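Local coordinates for peptidase M42 (Thaumarchaeota archaeon SCGC AB-539-E09, PDB 5DS0) that cleaves amino-terminal residues from peptides as a metal-dependent TET aminopeptidase of the M42 family that assembles into twelve-subunit particles and here carries cobalt, at the interface of chains A and B. Numbering follows the deposited sequence. Chains: chain A/B, Peptidase M42.

The interface of chains A and B. Residues chain A 78, 82, 116-117, 137; chain B 244-245.
B:Pro245 presses its pyrrolidine ring against A:Phe137 and A:Tyr82, two aromatic side chains of chain A, at the apolar centre of the contact. The chains are copies of one M42-family TET aminopeptidase and meet about a two-fold axis, so the contact recurs with the chains exchanged; TET peptidases build their dodecamers from such dimers, and this is probably one of the dimer contacts. The proline methylene CD lies 3.6 Å from CZ of A:Phe137, at the far end of the phenyl ring, while CG stands above one face of that ring, displaced toward its rim. The same CD also sits over a face of the A:Tyr82 ring, again off centre, 4.0 Å from its CD1, and so touches both aromatic groups, which meet it from adjacent sides. With CG anti to the carbonyl carbon and beside the backbone N (chi1 -75°), the ring of A:Tyr82, from the start of strand 82-88, reaches toward chain B with one face turned to the proline. Its outer end extends past the proline to B:Val244, where CZ is 4.0 Å from the valine CA and the phenol oxygen OH is 3.7 Å from the methyl CG1. Were A:Tyr82 an alanine, B:Pro245 CD would probably lose the ring over one of its sides and B:Val244 CG1 its phenol neighbour, opening a gap between the subunits. The other valine methyl, CG2, turns toward the loop of chain A and packs 4.2 Å from CA of A:Lys117, so that backbone rather than the lysine amine makes the approach. Beside it, the A:Ser116 hydroxyl OG donates a hydrogen bond to the A:Lys117 carbonyl O at 3.0 Å, from above the carbonyl plane, which may steady this loop. At the opposite margin, OG of A:Ser78 lies 4.2 Å from CG of B:Pro245 and accepts a hydrogen bond from the A:Tyr82 backbone N (3.3 Å), tying the turn to the start of the tyrosine's strand.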
ATOM      1  N   SER A  78      -8.000 -19.400 -31.370  1.00 48.17           N
ATOM      2  CA  SER A  78      -9.165 -19.342 -30.486  1.00 48.62           C
ATOM      3  C   SER A  78     -10.424 -19.668 -31.265  1.00 51.11           C
ATOM      4  O   SER A  78     -10.465 -19.563 -32.487  1.00 48.68           O
ATOM      5  CB  SER A  78      -9.300 -17.962 -29.843  1.00 47.44           C
ATOM      6  OG  SER A  78      -9.915 -17.053 -30.733  1.00 46.38           O
ATOM      7  N   TYR A  82      -9.054 -15.832 -33.621  1.00 47.28           N
ATOM      8  CA  TYR A  82      -7.922 -15.004 -33.258  1.00 45.75           C
ATOM      9  C   TYR A  82      -6.781 -15.925 -32.979  1.00 42.45           C
ATOM     10  O   TYR A  82      -6.988 -17.081 -32.607  1.00 42.30           O
ATOM     11  CB  TYR A  82      -8.262 -14.168 -32.029  1.00 48.12           C
ATOM     12  CG  TYR A  82      -9.188 -13.015 -32.355  1.00 52.29           C
ATOM     13  CD1 TYR A  82     -10.568 -13.202 -32.485  1.00 54.87           C
ATOM     14  CD2 TYR A  82      -8.690 -11.733 -32.535  1.00 54.99           C
ATOM     15  CE1 TYR A  82     -11.422 -12.141 -32.787  1.00 56.00           C
ATOM     16  CE2 TYR A  82      -9.540 -10.663 -32.826  1.00 57.19           C
ATOM     17  CZ  TYR A  82     -10.900 -10.870 -32.957  1.00 57.35           C
ATOM     18  OH  TYR A  82     -11.705  -9.794 -33.248  1.00 59.46           O
ATOM     19  N   SER A 116      -5.735  -6.417 -28.314  1.00 39.81           N
ATOM     20  CA  SER A 116      -6.130  -6.851 -26.983  1.00 43.05           C
ATOM     21  C   SER A 116      -7.592  -6.529 -26.756  1.00 46.81           C
ATOM     22  O   SER A 116      -8.255  -5.986 -27.633  1.00 45.96           O
ATOM     23  CB  SER A 116      -5.297  -6.151 -25.914  1.00 43.23           C
ATOM     24  OG  SER A 116      -5.671  -4.790 -25.807  1.00 43.59           O
ATOM     25  N   LYS A 117      -8.099  -6.890 -25.581  1.00 53.12           N
ATOM     26  CA  LYS A 117      -9.409  -6.428 -25.157  1.00 58.14           C
ATOM     27  C   LYS A 117      -9.354  -4.912 -25.054  1.00 61.30           C
ATOM     28  O   LYS A 117      -8.385  -4.375 -24.509  1.00 60.84           O
ATOM     29  CB  LYS A 117      -9.789  -7.019 -23.806  1.00 63.33           C
ATOM     30  CG  LYS A 117     -10.445  -8.385 -23.899  1.00 68.94           C
ATOM     31  CD  LYS A 117     -10.763  -8.936 -22.518  1.00 75.13           C
ATOM     32  CE  LYS A 117      -9.531  -9.564 -21.865  1.00 80.02           C
ATOM     33  NZ  LYS A 117      -9.845 -10.057 -20.498  1.00 84.04           N
ATOM     34  N   PHE A 137      -3.403 -10.876 -28.692  1.00 43.82           N
ATOM     35  CA  PHE A 137      -3.541 -11.848 -29.768  1.00 45.08           C
ATOM     36  C   PHE A 137      -3.490 -11.143 -31.094  1.00 42.34           C
ATOM     37  O   PHE A 137      -3.371  -9.929 -31.151  1.00 43.13           O
ATOM     38  CB  PHE A 137      -4.845 -12.628 -29.648  1.00 48.41           C
ATOM     39  CG  PHE A 137      -5.902 -11.852 -29.026  1.00 52.34           C
ATOM     40  CD1 PHE A 137      -6.520 -10.858 -29.753  1.00 55.36           C
ATOM     41  CD2 PHE A 137      -6.234 -12.057 -27.689  1.00 56.13           C
ATOM     42  CE1 PHE A 137      -7.504 -10.083 -29.171  1.00 61.34           C
ATOM     43  CE2 PHE A 137      -7.204 -11.289 -27.089  1.00 59.29           C
ATOM     44  CZ  PHE A 137      -7.844 -10.294 -27.829  1.00 62.10           C
TER
ATOM     45  N   VAL B 244     -13.676  -9.693 -30.014  1.00 88.55           N
ATOM     46  CA  VAL B 244     -12.440 -10.082 -29.330  1.00 89.88           C
ATOM     47  C   VAL B 244     -12.722 -10.924 -28.067  1.00 88.49           C
ATOM     48  O   VAL B 244     -13.676 -10.636 -27.338  1.00 83.37           O
ATOM     49  CB  VAL B 244     -11.589  -8.848 -28.994  1.00 93.68           C
ATOM     50  CG1 VAL B 244     -11.535  -7.836 -30.154  1.00 91.44           C
ATOM     51  CG2 VAL B 244     -12.161  -8.198 -27.761  1.00 94.65           C
ATOM     52  N   PRO B 245     -11.893 -11.969 -27.804  1.00 91.81           N
ATOM     53  CA  PRO B 245     -12.132 -12.888 -26.672  1.00 90.97           C
ATOM     54  C   PRO B 245     -12.038 -12.210 -25.299  1.00 85.39           C
ATOM     55  O   PRO B 245     -12.944 -12.355 -24.476  1.00 78.90           O
ATOM     56  CB  PRO B 245     -11.030 -13.967 -26.830  1.00 94.47           C
ATOM     57  CG  PRO B 245     -10.465 -13.793 -28.197  1.00 94.57           C
ATOM     58  CD  PRO B 245     -10.693 -12.359 -28.576  1.00 93.44           C
TER